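PDB 6AO7: acetyltransferase from Elizabethkingia anophelis, which transfers the acetyl group of acetyl-CoA to an acceptor substrate, as a member of the GNAT family. Local coordinates for the interface of chains A and B. Residues are numbered along the deposited sequence; one frame, centred on the assembly and turned at random. Chains: chain A/B, Acetyltransferase.

The interface of chains A and B. Residues chain A 113-114, 116, 119, 129, 132, 156; chain B 119, 123, 129, 132, 156.
B:Gln123 reaches across the two-fold dimer interface and grips A:Asn113 with both ends of its carboxamide. OE1 of B:Gln123 accepts a hydrogen bond from the side-chain amide ND2 of A:Asn113 at 2.8 Å; this donor lies in the carbonyl plane of the glutamine. NE2 of B:Gln123 donates to the backbone O of A:Asn113 at 2.9 Å. That bond is nearly straight (167° at H) and arrives above the peptide carbonyl plane. The two carboxamides are turned 52° apart, and the glutamine spans the asparagine's side-chain amide and the main-chain carbonyl of the same residue. In A:Asn113, CG sits between the backbone N and the carbonyl carbon (chi1 57°), a rotamer that carries ND2 to OE1 while the main-chain O meets NE2. Within chain B, NE2 of B:Gln123 also donates to the backbone O of B:Leu119, one helical turn back, at 3.0 Å. With both acceptors close to the glutamine amide plane, the two bonds from NE2 should fix the rotation of the carboxamide.

Beside this polar clasp lies an aliphatic core built from strands 128-133 and 155-161 and helix 116-124. A:Ile129 and B:Ile156 meet tip to tip at about a right angle, their CD1 methyls 3.5 Å apart, which is tighter than usual van der Waals contact. The extended CG1 branch of A:Ile129 projects CD1 to that meeting, whereas its CG2 branch touches CD1 of B:Ile132 at 3.5 Å. One isoleucine thus engages two partners through separate branches, and symmetry repeats the arrangement with the chains exchanged. Nearer the axis, like meets like: A:Ile132 and B:Ile132 cross at about a right angle, their CD1 atoms 3.9 Å apart. These self-pairs straddle the two-fold axis of the dimer, whose interface is of a new kind for the family. At the helices, A:Leu119 and B:Leu119 also cross at about a right angle, CD1 to CD1 at 3.9 Å.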
ATOM      1  N   ASN A 113       0.251   7.294  -1.775  1.00 30.60           N
ATOM      2  CA  ASN A 113       0.585   6.439  -0.634  1.00 28.76           C
ATOM      3  C   ASN A 113      -0.621   6.209   0.277  1.00 32.87           C
ATOM      4  O   ASN A 113      -0.725   5.160   0.913  1.00 34.35           O
ATOM      5  CB  ASN A 113       1.750   7.030   0.167  1.00 30.71           C
ATOM      6  CG  ASN A 113       1.481   8.441   0.654  1.00 32.54           C
ATOM      7  OD1 ASN A 113       1.720   9.407  -0.061  1.00 34.99           O
ATOM      8  ND2 ASN A 113       1.015   8.568   1.897  1.00 33.79           N
ATOM      9  N   SER A 114      -1.535   7.163   0.342  1.00 39.38           N
ATOM     10  CA  SER A 114      -2.713   7.062   1.198  1.00 43.81           C
ATOM     11  C   SER A 114      -3.848   6.264   0.566  1.00 39.34           C
ATOM     12  O   SER A 114      -4.840   5.989   1.253  1.00 37.23           O
ATOM     13  CB  SER A 114      -3.206   8.465   1.531  1.00 38.13           C
ATOM     14  OG  SER A 114      -3.262   9.242   0.339  1.00 40.61           O
ATOM     15  N   THR A 116      -4.899   3.293  -0.001  1.00 33.88           N
ATOM     16  CA  THR A 116      -4.700   1.888   0.326  1.00 38.24           C
ATOM     17  C   THR A 116      -5.787   1.003  -0.267  1.00 41.11           C
ATOM     18  O   THR A 116      -5.507  -0.138  -0.645  1.00 35.60           O
ATOM     19  CB  THR A 116      -4.595   1.700   1.851  1.00 44.72           C
ATOM     20  OG1 THR A 116      -5.810   2.123   2.501  1.00 42.88           O
ATOM     21  CG2 THR A 116      -3.432   2.511   2.391  1.00 40.74           C
ATOM     22  N   LEU A 119      -4.613   0.384  -3.767  1.00 26.87           N
ATOM     23  CA  LEU A 119      -3.514  -0.576  -3.804  1.00 26.92           C
ATOM     24  C   LEU A 119      -4.028  -2.017  -3.814  1.00 30.66           C
ATOM     25  O   LEU A 119      -3.438  -2.883  -4.472  1.00 30.56           O
ATOM     26  CB  LEU A 119      -2.575  -0.351  -2.624  1.00 25.79           C
ATOM     27  CG  LEU A 119      -1.767   0.949  -2.640  1.00 26.91           C
ATOM     28  CD1 LEU A 119      -1.000   1.065  -1.354  1.00 31.49           C
ATOM     29  CD2 LEU A 119      -0.852   0.958  -3.843  1.00 29.09           C
ATOM     30  N   ILE A 129       3.514  -4.085  -6.784  1.00 34.45           N
ATOM     31  CA  ILE A 129       4.118  -2.836  -6.336  1.00 39.73           C
ATOM     32  C   ILE A 129       5.603  -2.852  -6.685  1.00 39.28           C
ATOM     33  O   ILE A 129       6.317  -3.806  -6.358  1.00 36.47           O
ATOM     34  CB  ILE A 129       3.881  -2.635  -4.836  1.00 37.08           C
ATOM     35  CG1 ILE A 129       2.379  -2.584  -4.541  1.00 33.52           C
ATOM     36  CG2 ILE A 129       4.586  -1.387  -4.357  1.00 35.58           C
ATOM     37  CD1 ILE A 129       2.078  -2.413  -3.072  1.00 33.59           C
ATOM     38  N   ILE A 132       8.664   3.499  -5.514  1.00 36.49           N
ATOM     39  CA  ILE A 132       8.166   4.650  -4.763  1.00 33.58           C
ATOM     40  C   ILE A 132       8.764   5.917  -5.368  1.00 40.95           C
ATOM     41  O   ILE A 132       9.981   5.998  -5.567  1.00 41.40           O
ATOM     42  CB  ILE A 132       8.510   4.555  -3.266  1.00 37.53           C
ATOM     43  CG1 ILE A 132       8.198   3.158  -2.732  1.00 41.14           C
ATOM     44  CG2 ILE A 132       7.737   5.616  -2.487  1.00 42.54           C
ATOM     45  CD1 ILE A 132       6.776   2.741  -3.000  1.00 45.62           C
ATOM     46  N   ILE A 156       3.032   5.652  -5.321  1.00 32.09           N
ATOM     47  CA  ILE A 156       3.342   4.230  -5.371  1.00 30.96           C
ATOM     48  C   ILE A 156       3.118   3.751  -6.791  1.00 32.83           C
ATOM     49  O   ILE A 156       2.007   3.866  -7.324  1.00 31.35           O
ATOM     50  CB  ILE A 156       2.473   3.431  -4.391  1.00 30.85           C
ATOM     51  CG1 ILE A 156       2.614   4.010  -2.993  1.00 32.78           C
ATOM     52  CG2 ILE A 156       2.848   1.956  -4.450  1.00 26.68           C
ATOM     53  CD1 ILE A 156       1.623   3.412  -2.031  1.00 50.86           C
TER
ATOM     54  N   LEU B 119      -0.834  -1.019   5.822  1.00 26.87           N
ATOM     55  CA  LEU B 119      -0.200   0.143   5.204  1.00 26.92           C
ATOM     56  C   LEU B 119      -0.860   1.447   5.657  1.00 30.66           C
ATOM     57  O   LEU B 119      -0.175   2.461   5.834  1.00 30.56           O
ATOM     58  CB  LEU B 119      -0.239   0.023   3.685  1.00 25.79           C
ATOM     59  CG  LEU B 119       0.624  -1.083   3.072  1.00 26.91           C
ATOM     60  CD1 LEU B 119       0.368  -1.139   1.592  1.00 31.49           C
ATOM     61  CD2 LEU B 119       2.079  -0.815   3.381  1.00 29.09           C
ATOM     62  N   GLN B 123       1.258   4.289   8.343  1.00 25.73           N
ATOM     63  CA  GLN B 123       1.348   5.665   7.859  1.00 27.70           C
ATOM     64  C   GLN B 123       0.638   6.635   8.790  1.00 28.58           C
ATOM     65  O   GLN B 123       1.105   7.766   8.984  1.00 29.48           O
ATOM     66  CB  GLN B 123       0.776   5.772   6.448  1.00 31.20           C
ATOM     67  CG  GLN B 123       1.609   5.020   5.444  1.00 28.18           C
ATOM     68  CD  GLN B 123       1.107   5.287   4.055  1.00 33.22           C
ATOM     69  OE1 GLN B 123       1.364   6.345   3.496  1.00 34.73           O
ATOM     70  NE2 GLN B 123       0.360   4.341   3.500  1.00 32.82           N
ATOM     71  N   ILE B 129       6.170   5.214   3.132  1.00 34.45           N
ATOM     72  CA  ILE B 129       6.570   4.082   2.305  1.00 39.73           C
ATOM     73  C   ILE B 129       7.880   4.424   1.600  1.00 39.28           C
ATOM     74  O   ILE B 129       7.995   5.475   0.961  1.00 36.47           O
ATOM     75  CB  ILE B 129       5.459   3.723   1.314  1.00 37.08           C
ATOM     76  CG1 ILE B 129       4.180   3.348   2.067  1.00 33.52           C
ATOM     77  CG2 ILE B 129       5.913   2.611   0.398  1.00 35.58           C
ATOM     78  CD1 ILE B 129       3.036   3.009   1.144  1.00 33.59           C
ATOM     79  N   ILE B 132      10.632  -1.249  -1.763  1.00 36.49           N
ATOM     80  CA  ILE B 132      10.011  -2.531  -2.092  1.00 33.58           C
ATOM     81  C   ILE B 132      11.098  -3.602  -2.122  1.00 40.95           C
ATOM     82  O   ILE B 132      12.132  -3.420  -2.773  1.00 41.40           O
ATOM     83  CB  ILE B 132       9.266  -2.483  -3.438  1.00 37.53           C
ATOM     84  CG1 ILE B 132       8.408  -1.222  -3.530  1.00 41.14           C
ATOM     85  CG2 ILE B 132       8.407  -3.734  -3.601  1.00 42.54           C
ATOM     86  CD1 ILE B 132       7.460  -1.081  -2.369  1.00 45.62           C
ATOM     87  N   ILE B 156       6.827  -4.503   1.603  1.00 32.09           N
ATOM     88  CA  ILE B 156       6.799  -3.048   1.547  1.00 30.96           C
ATOM     89  C   ILE B 156       7.465  -2.517   2.800  1.00 32.83           C
ATOM     90  O   ILE B 156       7.025  -2.813   3.918  1.00 31.35           O
ATOM     91  CB  ILE B 156       5.363  -2.517   1.435  1.00 30.85           C
ATOM     92  CG1 ILE B 156       4.672  -3.160   0.246  1.00 32.78           C
ATOM     93  CG2 ILE B 156       5.378  -0.997   1.347  1.00 26.68           C
ATOM     94  CD1 ILE B 156       3.199  -2.849   0.212  1.00 50.86           C
TER